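Local coordinates for L-ornithine N(5)-monooxygenase (Pseudomonas aeruginosa, PDB 3S5W), which uses FAD, NADPH and molecular oxygen to hydroxylate the side-chain nitrogen of L-ornithine, the first step in making hydroxamate siderophores such as pyoverdin, at residues Tyr146-Glu154 and Arg166-Leu177. Numbering follows the deposited sequence.
Sequences YGEEVLRIE and RVISRNADGEEL. With FAD (flavin-adenine dinucleotide), chain C.
Strands 148-154 and 166-171 pair antiparallel, their axes 4.4 Å apart at closest approach, with Glu-149 opposite Arg-170 and Glu-154 opposite Arg-166 as hydrogen-bonded pairs. Between them the register slips by one residue in a classic beta bulge, where Leu-151 and Arg-152 both face Ile-168: Leu-151 N donates to Ile-168 O (2.7 Å), and Ile-168 N to Arg-152 O. At the far end the Glu-154 carboxylate joins two arginines. Arg-166 NE meets Glu-154 OE1 at 2.9 Å almost along the C-O axis, the two flat groups only 16° apart, while OE2 accepts from Arg-152 NE on its anti side, from well out of the carboxylate plane. With one arginine on each oxygen, this salt-bridge network probably limits rotation of the carboxylate. The methyl Ile-168 CG2 lies over one face of the Arg-152 guanidinium, 4.0 Å from NH2, and CD1 of the same isoleucine rests against Glu-154 CD. Near the other end, Arg-170 bends at chi3 (64°), bringing NH2 to Glu-149 OE1 (3.3 Å) with the two planes nearly perpendicular; Leu-151 CD2 packs on a face of that guanidinium.

The pair belongs to the beta hairpin of strands 148-158 and 161-171, which strand 176-181 links to strand 30-36 in the mixed sheet beside the FAD. Here the cofactor's adenine reads the backbone of Val-150, whose N donates to FAD N1A (2.8 Å) and whose O accepts from FAD N6A.

On the sheet face opposite Glu-149, Arg-152 and Glu-154, Val-167 CG1 touches both Val-150 CG1 and Ile-153 CD1 in an apolar cluster that Leu-64, Val-36 and Ile-34 extend. Beside it, buried Ser-169 OG, set between its backbone N and carbonyl carbon (chi1 65°), donates to Glu-148 OE1 at 2.8 Å. Arg-179 forms a salt bridge with the same oxygen, which probably favours the ionised carboxylate, and Leu-177 CD2 packs against OE2.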
# COMPACT_ATOMS: atom_id res chain seq x y z
N TYR A 146 -1.47 6.72 17.99
CA TYR A 146 -0.69 7.38 16.93
C TYR A 146 0.64 7.93 17.39
O TYR A 146 0.86 8.11 18.60
CB TYR A 146 -1.50 8.47 16.26
CG TYR A 146 -2.72 7.93 15.54
CD1 TYR A 146 -2.58 7.24 14.31
CD2 TYR A 146 -4.00 8.07 16.09
CE1 TYR A 146 -3.70 6.72 13.64
CE2 TYR A 146 -5.14 7.56 15.42
CZ TYR A 146 -4.98 6.89 14.21
OH TYR A 146 -6.09 6.42 13.57
N GLY A 147 1.53 8.18 16.43
CA GLY A 147 2.90 8.63 16.68
C GLY A 147 3.79 7.60 17.40
O GLY A 147 4.69 7.99 18.14
N GLU A 148 3.53 6.31 17.20
CA GLU A 148 4.30 5.25 17.82
C GLU A 148 4.78 4.28 16.75
O GLU A 148 3.96 3.60 16.11
CB GLU A 148 3.46 4.48 18.83
CG GLU A 148 3.08 5.28 20.08
CD GLU A 148 2.81 4.39 21.28
OE1 GLU A 148 3.43 3.31 21.37
OE2 GLU A 148 1.97 4.75 22.13
N GLU A 149 6.10 4.22 16.57
CA GLU A 149 6.73 3.28 15.66
C GLU A 149 7.15 2.03 16.43
O GLU A 149 7.93 2.15 17.39
CB GLU A 149 7.93 3.92 14.97
CG GLU A 149 8.67 2.98 14.01
CD GLU A 149 9.87 3.60 13.34
OE1 GLU A 149 10.25 4.74 13.66
OE2 GLU A 149 10.46 2.93 12.47
N VAL A 150 6.64 0.87 16.01
CA VAL A 150 7.05 -0.39 16.60
C VAL A 150 8.45 -0.72 16.06
O VAL A 150 8.68 -0.69 14.83
CB VAL A 150 6.05 -1.56 16.36
CG1 VAL A 150 6.61 -2.87 16.85
CG2 VAL A 150 4.75 -1.29 17.07
N LEU A 151 9.38 -0.96 16.97
CA LEU A 151 10.76 -1.25 16.55
C LEU A 151 11.07 -2.75 16.46
O LEU A 151 11.79 -3.19 15.57
CB LEU A 151 11.77 -0.54 17.47
CG LEU A 151 11.61 0.97 17.72
CD1 LEU A 151 12.54 1.45 18.84
CD2 LEU A 151 11.86 1.78 16.46
N ARG A 152 10.55 -3.53 17.40
CA ARG A 152 10.82 -4.98 17.44
C ARG A 152 9.85 -5.70 18.38
O ARG A 152 9.26 -5.09 19.26
CB ARG A 152 12.27 -5.28 17.87
CG ARG A 152 12.59 -4.89 19.30
CD ARG A 152 14.08 -5.14 19.68
NE ARG A 152 14.39 -4.47 20.94
CZ ARG A 152 14.74 -3.19 21.04
NH1 ARG A 152 14.87 -2.44 19.96
NH2 ARG A 152 14.96 -2.66 22.23
N ILE A 153 9.73 -7.00 18.17
CA ILE A 153 8.88 -7.84 18.98
C ILE A 153 9.79 -8.89 19.58
O ILE A 153 10.54 -9.52 18.85
CB ILE A 153 7.80 -8.55 18.13
CG1 ILE A 153 7.09 -7.54 17.22
CG2 ILE A 153 6.81 -9.32 19.02
CD1 ILE A 153 6.33 -6.45 17.96
N GLU A 154 9.71 -9.05 20.90
CA GLU A 154 10.52 -10.03 21.65
C GLU A 154 9.65 -11.07 22.37
O GLU A 154 8.56 -10.75 22.85
CB GLU A 154 11.40 -9.32 22.67
CG GLU A 154 12.55 -8.53 22.07
CD GLU A 154 13.16 -7.57 23.08
OE1 GLU A 154 12.76 -7.62 24.27
OE2 GLU A 154 14.02 -6.76 22.68
N ARG A 166 6.66 -9.14 23.88
CA ARG A 166 7.01 -7.79 24.28
C ARG A 166 7.04 -6.95 23.01
O ARG A 166 7.78 -7.28 22.08
CB ARG A 166 8.40 -7.75 24.93
CG ARG A 166 8.46 -8.35 26.33
CD ARG A 166 9.93 -8.76 26.72
NE ARG A 166 10.90 -7.69 26.49
CZ ARG A 166 11.13 -6.67 27.32
NH1 ARG A 166 10.47 -6.60 28.46
NH2 ARG A 166 12.02 -5.74 27.01
N VAL A 167 6.24 -5.89 22.97
CA VAL A 167 6.22 -4.99 21.82
C VAL A 167 6.95 -3.72 22.21
O VAL A 167 6.52 -3.02 23.13
CB VAL A 167 4.75 -4.69 21.35
CG1 VAL A 167 4.75 -3.75 20.13
CG2 VAL A 167 3.97 -5.99 21.08
N ILE A 168 8.04 -3.42 21.52
CA ILE A 168 8.86 -2.27 21.81
C ILE A 168 8.59 -1.17 20.78
O ILE A 168 8.78 -1.37 19.59
CB ILE A 168 10.41 -2.61 21.78
CG1 ILE A 168 10.83 -3.57 22.91
CG2 ILE A 168 11.23 -1.34 21.94
CD1 ILE A 168 10.33 -4.96 22.84
N SER A 169 8.15 -0.01 21.25
CA SER A 169 7.88 1.10 20.35
C SER A 169 8.58 2.39 20.82
O SER A 169 9.04 2.49 21.98
CB SER A 169 6.36 1.31 20.18
OG SER A 169 5.72 1.70 21.39
N ARG A 170 8.65 3.37 19.92
CA ARG A 170 9.24 4.66 20.20
C ARG A 170 8.18 5.70 19.82
O ARG A 170 7.55 5.58 18.76
CB ARG A 170 10.52 4.84 19.37
CG ARG A 170 11.21 6.22 19.58
CD ARG A 170 12.59 6.34 18.90
NE ARG A 170 12.53 6.26 17.44
CZ ARG A 170 13.18 5.36 16.70
NH1 ARG A 170 13.97 4.45 17.27
NH2 ARG A 170 13.05 5.38 15.38
N ASN A 171 7.93 6.67 20.69
CA ASN A 171 7.02 7.76 20.31
C ASN A 171 7.75 8.91 19.60
O ASN A 171 8.97 8.84 19.38
CB ASN A 171 6.10 8.22 21.47
CG ASN A 171 6.85 8.95 22.59
OD1 ASN A 171 7.94 9.49 22.39
ND2 ASN A 171 6.26 8.95 23.77
N ALA A 172 7.00 9.93 19.22
CA ALA A 172 7.55 11.00 18.38
C ALA A 172 8.58 11.85 19.16
O ALA A 172 9.58 12.32 18.59
CB ALA A 172 6.41 11.86 17.78
N ASP A 173 8.37 11.98 20.47
CA ASP A 173 9.36 12.61 21.37
C ASP A 173 10.64 11.77 21.60
O ASP A 173 11.58 12.26 22.22
CB ASP A 173 8.72 12.99 22.72
CG ASP A 173 7.50 13.92 22.57
OD1 ASP A 173 7.49 14.78 21.65
OD2 ASP A 173 6.55 13.79 23.38
N GLY A 174 10.66 10.53 21.11
CA GLY A 174 11.83 9.65 21.23
C GLY A 174 11.86 8.74 22.46
O GLY A 174 12.87 8.11 22.74
N GLU A 175 10.75 8.69 23.20
CA GLU A 175 10.60 7.83 24.36
C GLU A 175 10.30 6.41 23.93
O GLU A 175 9.50 6.20 23.01
CB GLU A 175 9.40 8.27 25.18
CG GLU A 175 9.68 9.14 26.34
CD GLU A 175 8.44 9.28 27.20
OE1 GLU A 175 7.37 9.66 26.63
OE2 GLU A 175 8.51 8.99 28.41
N GLU A 176 10.90 5.45 24.62
CA GLU A 176 10.63 4.05 24.36
C GLU A 176 9.44 3.58 25.19
O GLU A 176 9.29 3.98 26.35
CB GLU A 176 11.86 3.20 24.66
CG GLU A 176 11.74 1.72 24.33
CD GLU A 176 13.11 1.06 24.13
OE1 GLU A 176 13.44 0.12 24.89
OE2 GLU A 176 13.84 1.48 23.21
N LEU A 177 8.61 2.73 24.60
CA LEU A 177 7.50 2.11 25.29
C LEU A 177 7.58 0.60 25.14
O LEU A 177 7.95 0.10 24.07
CB LEU A 177 6.16 2.64 24.76
CG LEU A 177 5.67 4.04 25.20
CD1 LEU A 177 6.17 5.15 24.28
CD2 LEU A 177 4.16 4.07 25.19
PA FAD C . -1.11 0.59 4.82
O1A FAD C . 0.16 0.78 4.08
O2A FAD C . -2.30 1.40 4.30
O5B FAD C . -0.89 0.99 6.38
C5B FAD C . 0.27 0.55 7.05
C4B FAD C . 0.36 1.42 8.29
O4B FAD C . 1.42 0.95 9.07
C3B FAD C . 0.71 2.86 7.91
O3B FAD C . -0.29 3.74 8.39
C2B FAD C . 2.07 3.11 8.57
O2B FAD C . 2.14 4.39 9.19
C1B FAD C . 2.10 2.06 9.63
N9A FAD C . 3.42 1.54 9.98
C8A FAD C . 4.40 1.03 9.13
N7A FAD C . 5.43 0.59 9.91
C5A FAD C . 5.09 0.79 11.21
C6A FAD C . 5.77 0.52 12.40
N6A FAD C . 6.87 -0.25 12.41
N1A FAD C . 5.14 0.86 13.60
C2A FAD C . 3.89 1.43 13.65
N3A FAD C . 3.21 1.70 12.46
C4A FAD C . 3.82 1.38 11.27
N1 FAD C . -5.61 -0.43 -2.96
C2 FAD C . -6.89 -0.48 -3.50
O2 FAD C . -7.60 -1.45 -3.32
N3 FAD C . -7.37 0.58 -4.25
C4 FAD C . -6.61 1.70 -4.47
O4 FAD C . -7.10 2.64 -5.12
C4X FAD C . -5.31 1.74 -3.94
N5 FAD C . -4.50 2.86 -4.16
C5X FAD C . -3.22 2.89 -3.64
C6 FAD C . -2.42 4.02 -3.88
C7 FAD C . -1.13 4.09 -3.37
C7M FAD C . -0.32 5.33 -3.67
C8 FAD C . -0.62 3.01 -2.66
C8M FAD C . 0.77 3.01 -2.08
C9 FAD C . -1.40 1.88 -2.42
C9A FAD C . -2.72 1.82 -2.89
N10 FAD C . -3.53 0.69 -2.67
C10 FAD C . -4.81 0.66 -3.21
C1' FAD C . -3.03 -0.51 -1.93
C2' FAD C . -2.89 -0.31 -0.41
O2' FAD C . -1.86 -1.24 -0.04
C3' FAD C . -4.19 -0.66 0.28
O3' FAD C . -5.29 0.14 -0.20
C4' FAD C . -4.11 -0.44 1.81
O4' FAD C . -3.57 0.85 2.07
C5' FAD C . -3.36 -1.55 2.59
O5' FAD C . -3.68 -1.39 3.96
P FAD C . -2.68 -1.82 5.16
O1P FAD C . -3.35 -1.32 6.42
O2P FAD C . -2.43 -3.29 5.02
O3P FAD C . -1.36 -0.99 4.85